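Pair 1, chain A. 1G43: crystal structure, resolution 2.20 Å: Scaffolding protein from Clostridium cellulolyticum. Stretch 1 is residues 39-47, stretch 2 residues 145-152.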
# COMPACT_ATOMS: atom_id res chain seq x y z
N ALA A 39 5.48 11.83 5.32
CA ALA A 39 6.04 11.09 6.45
C ALA A 39 4.93 10.45 7.30
O ALA A 39 5.13 9.40 7.93
CB ALA A 39 6.88 12.02 7.31
N ASP A 40 3.77 11.10 7.33
CA ASP A 40 2.61 10.69 8.13
C ASP A 40 1.70 9.68 7.44
O ASP A 40 0.77 9.15 8.06
CB ASP A 40 1.76 11.91 8.48
CG ASP A 40 2.48 12.90 9.38
OD1 ASP A 40 2.99 12.47 10.44
OD2 ASP A 40 2.51 14.11 9.04
N LEU A 41 1.96 9.42 6.17
CA LEU A 41 1.12 8.51 5.43
C LEU A 41 1.56 7.05 5.46
O LEU A 41 2.65 6.74 5.01
CB LEU A 41 1.05 9.00 3.99
CG LEU A 41 0.21 8.26 2.95
CD1 LEU A 41 -1.27 8.31 3.33
CD2 LEU A 41 0.44 8.91 1.61
N LYS A 42 0.73 6.18 6.01
CA LYS A 42 1.01 4.74 6.01
C LYS A 42 -0.06 4.03 5.17
O LYS A 42 -1.20 4.48 5.07
CB LYS A 42 1.00 4.13 7.42
CG LYS A 42 2.11 4.61 8.33
CD LYS A 42 3.45 4.39 7.70
CE LYS A 42 4.54 4.85 8.64
NZ LYS A 42 4.50 6.31 8.89
N LEU A 43 0.33 2.93 4.54
CA LEU A 43 -0.58 2.16 3.73
C LEU A 43 -0.42 0.70 4.18
O LEU A 43 0.69 0.27 4.50
CB LEU A 43 -0.23 2.34 2.24
CG LEU A 43 -0.61 3.70 1.65
CD1 LEU A 43 0.20 4.01 0.41
CD2 LEU A 43 -2.10 3.70 1.32
N ARG A 44 -1.53 -0.03 4.23
CA ARG A 44 -1.50 -1.42 4.65
C ARG A 44 -2.18 -2.39 3.68
O ARG A 44 -3.22 -2.09 3.10
CB ARG A 44 -2.15 -1.58 6.00
CG ARG A 44 -1.46 -0.86 7.12
CD ARG A 44 -2.14 -1.25 8.40
NE ARG A 44 -1.41 -0.79 9.56
CZ ARG A 44 -1.95 -0.76 10.78
NH1 ARG A 44 -3.20 -1.16 10.95
NH2 ARG A 44 -1.25 -0.31 11.81
N TYR A 45 -1.59 -3.58 3.54
CA TYR A 45 -2.12 -4.62 2.64
C TYR A 45 -2.14 -5.93 3.42
O TYR A 45 -1.09 -6.49 3.70
CB TYR A 45 -1.21 -4.77 1.41
CG TYR A 45 -1.71 -5.78 0.38
CD1 TYR A 45 -2.57 -5.39 -0.63
CD2 TYR A 45 -1.37 -7.12 0.47
CE1 TYR A 45 -3.09 -6.32 -1.53
CE2 TYR A 45 -1.87 -8.07 -0.44
CZ TYR A 45 -2.75 -7.65 -1.43
OH TYR A 45 -3.31 -8.56 -2.29
N TYR A 46 -3.33 -6.44 3.71
CA TYR A 46 -3.47 -7.65 4.50
C TYR A 46 -3.47 -8.99 3.74
O TYR A 46 -4.14 -9.12 2.74
CB TYR A 46 -4.71 -7.52 5.37
CG TYR A 46 -4.61 -6.41 6.41
CD1 TYR A 46 -4.80 -5.07 6.08
CD2 TYR A 46 -4.31 -6.72 7.73
CE1 TYR A 46 -4.72 -4.06 7.05
CE2 TYR A 46 -4.22 -5.74 8.70
CZ TYR A 46 -4.42 -4.40 8.36
OH TYR A 46 -4.35 -3.45 9.35
N TYR A 47 -2.74 -9.98 4.23
CA TYR A 47 -2.65 -11.27 3.54
C TYR A 47 -2.38 -12.45 4.46
O TYR A 47 -2.13 -12.27 5.66
CB TYR A 47 -1.53 -11.23 2.51
CG TYR A 47 -0.15 -11.01 3.13
CD1 TYR A 47 0.20 -9.77 3.64
CD2 TYR A 47 0.78 -12.04 3.22
CE1 TYR A 47 1.44 -9.54 4.21
CE2 TYR A 47 2.05 -11.83 3.80
CZ TYR A 47 2.36 -10.56 4.29
OH TYR A 47 3.59 -10.26 4.81
N LYS A 145 -10.60 -2.74 0.67
CA LYS A 145 -9.93 -3.74 1.50
C LYS A 145 -8.45 -3.44 1.80
O LYS A 145 -7.69 -4.29 2.28
CB LYS A 145 -10.07 -5.14 0.89
CG LYS A 145 -11.46 -5.76 0.96
CD LYS A 145 -11.97 -5.78 2.37
CE LYS A 145 -13.02 -6.87 2.58
NZ LYS A 145 -12.38 -8.22 2.58
N ILE A 146 -8.02 -2.22 1.50
CA ILE A 146 -6.67 -1.83 1.83
C ILE A 146 -6.85 -0.60 2.70
O ILE A 146 -7.90 0.05 2.66
CB ILE A 146 -5.81 -1.54 0.59
CG1 ILE A 146 -6.61 -0.81 -0.48
CG2 ILE A 146 -5.23 -2.86 0.06
CD1 ILE A 146 -6.40 0.69 -0.46
N SER A 147 -5.86 -0.27 3.51
CA SER A 147 -6.03 0.88 4.39
C SER A 147 -4.94 1.90 4.28
O SER A 147 -3.79 1.60 3.94
CB SER A 147 -6.12 0.41 5.81
OG SER A 147 -5.12 -0.55 6.02
N ALA A 148 -5.33 3.13 4.60
CA ALA A 148 -4.44 4.26 4.58
C ALA A 148 -4.65 4.98 5.89
O ALA A 148 -5.80 5.25 6.28
CB ALA A 148 -4.78 5.17 3.43
N PHE A 149 -3.54 5.25 6.57
CA PHE A 149 -3.52 5.95 7.86
C PHE A 149 -2.75 7.24 7.72
O PHE A 149 -1.70 7.29 7.09
CB PHE A 149 -2.81 5.13 8.93
CG PHE A 149 -3.53 3.89 9.32
CD1 PHE A 149 -3.47 2.75 8.53
CD2 PHE A 149 -4.29 3.86 10.48
CE1 PHE A 149 -4.16 1.60 8.89
CE2 PHE A 149 -4.99 2.72 10.84
CZ PHE A 149 -4.92 1.58 10.03
N VAL A 150 -3.30 8.29 8.31
CA VAL A 150 -2.63 9.57 8.28
C VAL A 150 -2.39 9.95 9.71
O VAL A 150 -3.35 10.05 10.51
CB VAL A 150 -3.50 10.60 7.61
CG1 VAL A 150 -2.92 11.98 7.84
CG2 VAL A 150 -3.56 10.30 6.11
N GLY A 151 -1.12 10.14 10.06
CA GLY A 151 -0.79 10.51 11.42
C GLY A 151 -1.23 9.48 12.46
O GLY A 151 -1.37 9.80 13.65
N GLY A 152 -1.46 8.24 12.06
CA GLY A 152 -1.85 7.25 13.05
C GLY A 152 -3.33 6.95 13.12
O GLY A 152 -3.73 6.10 13.90
O HOH W 1 0.15 7.23 9.66

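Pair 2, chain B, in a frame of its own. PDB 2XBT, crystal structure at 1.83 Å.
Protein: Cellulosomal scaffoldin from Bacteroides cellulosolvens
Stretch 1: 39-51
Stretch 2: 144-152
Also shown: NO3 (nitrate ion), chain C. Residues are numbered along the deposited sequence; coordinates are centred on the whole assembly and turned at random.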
# COMPACT_ATOMS: atom_id res chain seq x y z
N THR B 39 16.82 -10.57 -5.87
CA THR B 39 15.57 -11.13 -5.38
C THR B 39 15.29 -10.47 -4.06
O THR B 39 16.21 -10.07 -3.34
CB THR B 39 15.67 -12.64 -5.12
OG1 THR B 39 16.53 -12.87 -4.00
CG2 THR B 39 16.20 -13.38 -6.36
N TYR B 40 14.01 -10.31 -3.75
CA TYR B 40 13.59 -9.64 -2.53
C TYR B 40 12.65 -10.55 -1.72
O TYR B 40 11.76 -11.19 -2.28
CB TYR B 40 12.89 -8.33 -2.87
CG TYR B 40 13.81 -7.26 -3.43
CD1 TYR B 40 14.56 -6.46 -2.58
CD2 TYR B 40 13.95 -7.07 -4.79
CE1 TYR B 40 15.40 -5.47 -3.07
CE2 TYR B 40 14.79 -6.10 -5.30
CZ TYR B 40 15.52 -5.31 -4.43
OH TYR B 40 16.36 -4.34 -4.94
N ASP B 41 12.85 -10.58 -0.41
CA ASP B 41 12.04 -11.38 0.50
C ASP B 41 10.81 -10.58 0.90
O ASP B 41 10.92 -9.54 1.56
CB ASP B 41 12.87 -11.68 1.76
CG ASP B 41 12.17 -12.62 2.72
OD1 ASP B 41 10.96 -12.86 2.56
OD2 ASP B 41 12.85 -13.11 3.66
N LEU B 42 9.63 -11.07 0.53
CA LEU B 42 8.40 -10.33 0.80
C LEU B 42 8.14 -10.11 2.28
O LEU B 42 7.46 -9.17 2.65
CB LEU B 42 7.19 -10.98 0.14
CG LEU B 42 7.15 -10.90 -1.38
CD1 LEU B 42 5.92 -11.64 -1.87
CD2 LEU B 42 7.11 -9.43 -1.82
N SER B 43 8.69 -10.98 3.13
CA SER B 43 8.48 -10.83 4.57
C SER B 43 9.15 -9.57 5.11
O SER B 43 8.88 -9.15 6.25
CB SER B 43 8.99 -12.06 5.33
OG SER B 43 10.41 -12.08 5.37
N LYS B 44 10.01 -8.96 4.30
CA LYS B 44 10.69 -7.74 4.71
C LYS B 44 10.08 -6.48 4.12
O LYS B 44 10.58 -5.39 4.34
CB LYS B 44 12.17 -7.80 4.35
CG LYS B 44 12.92 -8.89 5.08
CD LYS B 44 14.38 -8.88 4.69
CE LYS B 44 15.18 -9.81 5.59
NZ LYS B 44 14.58 -11.17 5.55
N ILE B 45 8.99 -6.64 3.38
CA ILE B 45 8.32 -5.49 2.77
C ILE B 45 7.19 -4.99 3.67
O ILE B 45 6.40 -5.77 4.19
CB ILE B 45 7.71 -5.88 1.42
CG1 ILE B 45 8.79 -6.13 0.35
CG2 ILE B 45 6.70 -4.83 0.96
CD1 ILE B 45 9.40 -4.87 -0.23
N THR B 46 7.12 -3.67 3.85
CA THR B 46 5.94 -3.05 4.43
C THR B 46 5.47 -1.94 3.51
O THR B 46 6.27 -1.33 2.78
CB THR B 46 6.20 -2.48 5.84
OG1 THR B 46 7.37 -1.66 5.82
CG2 THR B 46 6.45 -3.62 6.79
N ILE B 47 4.16 -1.69 3.53
CA ILE B 47 3.58 -0.64 2.72
C ILE B 47 2.76 0.24 3.63
O ILE B 47 2.05 -0.27 4.50
CB ILE B 47 2.69 -1.23 1.64
CG1 ILE B 47 3.55 -2.09 0.71
CG2 ILE B 47 2.00 -0.11 0.82
CD1 ILE B 47 2.74 -2.94 -0.26
N ARG B 48 2.86 1.56 3.47
CA ARG B 48 2.06 2.45 4.30
C ARG B 48 1.18 3.33 3.45
O ARG B 48 1.64 3.95 2.49
CB ARG B 48 2.93 3.33 5.20
CG ARG B 48 3.77 2.52 6.19
CD ARG B 48 4.65 3.43 7.04
NE ARG B 48 5.26 2.66 8.11
CZ ARG B 48 5.90 3.17 9.16
NH1 ARG B 48 6.02 4.48 9.31
NH2 ARG B 48 6.41 2.35 10.07
N TYR B 49 -0.09 3.38 3.82
CA TYR B 49 -1.09 4.21 3.19
C TYR B 49 -1.51 5.18 4.28
O TYR B 49 -2.00 4.76 5.32
CB TYR B 49 -2.29 3.36 2.78
CG TYR B 49 -3.35 4.10 1.99
CD1 TYR B 49 -3.39 4.02 0.60
CD2 TYR B 49 -4.33 4.86 2.63
CE1 TYR B 49 -4.37 4.68 -0.14
CE2 TYR B 49 -5.31 5.53 1.91
CZ TYR B 49 -5.33 5.43 0.52
OH TYR B 49 -6.30 6.07 -0.22
N PHE B 50 -1.30 6.46 4.03
CA PHE B 50 -1.47 7.49 5.05
C PHE B 50 -2.82 8.15 4.91
O PHE B 50 -3.27 8.42 3.80
CB PHE B 50 -0.38 8.54 4.92
CG PHE B 50 1.01 7.96 5.00
CD1 PHE B 50 1.62 7.78 6.23
CD2 PHE B 50 1.69 7.63 3.84
CE1 PHE B 50 2.91 7.25 6.32
CE2 PHE B 50 2.99 7.08 3.91
CZ PHE B 50 3.59 6.91 5.16
N TYR B 51 -3.47 8.40 6.04
CA TYR B 51 -4.84 8.89 6.02
C TYR B 51 -5.18 9.68 7.27
O TYR B 51 -4.41 9.73 8.22
CB TYR B 51 -5.83 7.72 5.88
CG TYR B 51 -5.93 6.85 7.12
CD1 TYR B 51 -6.94 7.03 8.04
CD2 TYR B 51 -4.99 5.84 7.37
CE1 TYR B 51 -7.04 6.24 9.18
CE2 TYR B 51 -5.08 5.04 8.51
CZ TYR B 51 -6.11 5.25 9.40
OH TYR B 51 -6.21 4.48 10.53
N LYS B 144 2.67 8.01 -5.96
CA LYS B 144 3.86 8.26 -5.14
C LYS B 144 3.56 8.61 -3.69
O LYS B 144 4.48 8.76 -2.88
CB LYS B 144 4.71 9.37 -5.76
CG LYS B 144 5.31 9.04 -7.11
CD LYS B 144 6.41 7.99 -6.98
CE LYS B 144 7.65 8.40 -7.76
NZ LYS B 144 8.65 7.29 -7.84
N LEU B 145 2.28 8.73 -3.34
CA LEU B 145 1.89 9.10 -1.98
C LEU B 145 1.72 7.88 -1.08
O LEU B 145 1.35 8.00 0.09
CB LEU B 145 0.61 9.95 -2.00
CG LEU B 145 0.63 11.19 -2.90
CD1 LEU B 145 -0.77 11.77 -3.04
CD2 LEU B 145 1.58 12.23 -2.34
N VAL B 146 2.01 6.70 -1.62
CA VAL B 146 2.03 5.47 -0.82
C VAL B 146 3.48 5.07 -0.69
O VAL B 146 4.22 5.10 -1.68
CB VAL B 146 1.28 4.32 -1.52
CG1 VAL B 146 1.49 3.00 -0.77
CG2 VAL B 146 -0.22 4.65 -1.62
N ALA B 147 3.91 4.71 0.51
CA ALA B 147 5.33 4.41 0.73
C ALA B 147 5.58 2.92 0.88
O ALA B 147 4.78 2.21 1.50
CB ALA B 147 5.86 5.13 1.96
N VAL B 148 6.71 2.47 0.33
CA VAL B 148 7.12 1.08 0.47
C VAL B 148 8.50 1.02 1.14
O VAL B 148 9.39 1.80 0.80
CB VAL B 148 7.26 0.42 -0.89
CG1 VAL B 148 7.58 -1.08 -0.72
CG2 VAL B 148 5.98 0.63 -1.71
N TYR B 149 8.65 0.11 2.10
CA TYR B 149 9.90 -0.04 2.83
C TYR B 149 10.43 -1.45 2.69
O TYR B 149 9.66 -2.40 2.61
CB TYR B 149 9.69 0.27 4.30
CG TYR B 149 9.10 1.64 4.53
CD1 TYR B 149 9.90 2.70 4.95
CD2 TYR B 149 7.75 1.89 4.30
CE1 TYR B 149 9.36 3.95 5.16
CE2 TYR B 149 7.21 3.13 4.50
CZ TYR B 149 8.01 4.16 4.93
OH TYR B 149 7.46 5.39 5.13
N TYR B 150 11.75 -1.59 2.69
CA TYR B 150 12.36 -2.91 2.71
C TYR B 150 13.27 -2.97 3.92
O TYR B 150 14.22 -2.20 4.03
CB TYR B 150 13.12 -3.16 1.42
CG TYR B 150 13.53 -4.61 1.27
CD1 TYR B 150 12.60 -5.56 0.89
CD2 TYR B 150 14.83 -5.02 1.53
CE1 TYR B 150 12.95 -6.89 0.76
CE2 TYR B 150 15.19 -6.34 1.41
CZ TYR B 150 14.26 -7.27 1.01
OH TYR B 150 14.62 -8.59 0.89
N ASN B 151 12.96 -3.86 4.85
CA ASN B 151 13.62 -3.86 6.14
C ASN B 151 13.58 -2.51 6.84
O ASN B 151 14.53 -2.14 7.53
CB ASN B 151 15.07 -4.31 5.98
CG ASN B 151 15.30 -5.69 6.50
OD1 ASN B 151 14.36 -6.37 6.89
ND2 ASN B 151 16.55 -6.12 6.50
N GLY B 152 12.50 -1.77 6.65
CA GLY B 152 12.36 -0.49 7.32
C GLY B 152 12.98 0.69 6.59
O GLY B 152 12.84 1.83 7.03
N NO3 C . 8.44 4.20 12.06
O1 NO3 C . 9.62 3.46 11.86
O2 NO3 C . 7.41 3.67 12.84
O3 NO3 C . 8.31 5.46 11.46
O HOH W 2 9.86 -3.07 5.81

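Antiparallel strand pairs in two scaffolding proteins, superposed with an RMSD of 0.3 Å over N, CA and C of 14 central residues. In both pairs the N-to-C directions of the strands make an angle of 159°, and the axes approach to 4.6 Å in pair 1 (strand A:Leu41 to A:Tyr47 against the strand that ends at A:Val150) and 4.8 Å in pair 2 (B:Ile45 to B:Tyr51 against the strand that ends at B:Tyr150). The ladder is the same. A:Lys42 and A:Phe149 form a hydrogen-bonded pair, with A:Lys42 N to A:Phe149 O and A:Phe149 N to A:Lys42 O both 2.9 Å; B:Thr46 and B:Tyr149 repeat it, with B:Thr46 N to B:Tyr149 O 3.1 Å and B:Tyr149 N to B:Thr46 O 2.9 Å. Further along, A:Arg44 N donates to A:Ser147 O and B:Arg48 N to B:Ala147 O, each at 2.8 Å. Beyond the strand, A:Gly151 N to A:Asp40 O and B:Asn151 N to B:Lys44 O, both 2.9 Å, extend the ladder; A:Gly151 and B:Asn151 both have positive phi, which favours glycine, yet pair 2 carries asparagine.

On the face holding A:Leu41, A:Leu43, A:Ala148 and A:Val150, the small A:Ala148 receives the larger A:Leu43, whose CD2 lies 3.7 Å from A:Ala148 CB. The matched B:Ile47 and B:Val148 are both beta-branched, B:Ile47 CG1 to B:Val148 CG2 being 4.4 Å; B:Ile47 CG2 also reaches B:Val146 CG1 at 3.5 Å. The largest change is at A:Val150, matched by B:Tyr150. A:Val150 CG2 touches A:Leu41 CD1 at 4.1 Å, whereas the B:Tyr150 ring has B:Ile45 CD1 at its edge, 3.5 Å from B:Tyr150 CD1. B:Lys44 CB covers one face of that ring, and the edge of B:Tyr40 meets the opposite face. B:Asp41 N donates to B:Tyr150 OH at 3.0 Å; B:Tyr40 and B:Asp41 have no matched position. This tyrosine has the most covered area of any residue in pair 2.

On the other face, A:Lys42 CB lies 4.2 Å from A:Phe149 CB and the end of the lysine leads away, while the shorter B:Thr46 puts OG1 3.4 Å from B:Tyr149 CB. A:Arg44 and B:Arg48 share the m, t, t course beside an aromatic ring. A:Phe149 CZ lies over one face of the A:Arg44 guanidinium, 3.4 Å from A:Arg44 NH1, which also donates to A:Tyr46 OH at 3.0 Å. B:Phe50, matching A:Tyr46, has no hydroxyl; B:Arg48 CD is 3.6 Å from B:Tyr149 CE2, while B:Arg48 NH1 and NH2 make weak hydrogen bonds to a nitrate. A:Ser147 OG sits at the edge of the A:Tyr46 ring, 3.7 Å from A:Tyr46 CE1, where B:Ala147 CB lies 4.0 Å from B:Phe50 CE2.

Off that face, A:Tyr45 and B:Tyr49 pack alike: A:Tyr45 CD1 to A:Ile146 CG2 is 3.7 Å, B:Tyr49 CD1 to B:Val146 CG2 3.9 Å.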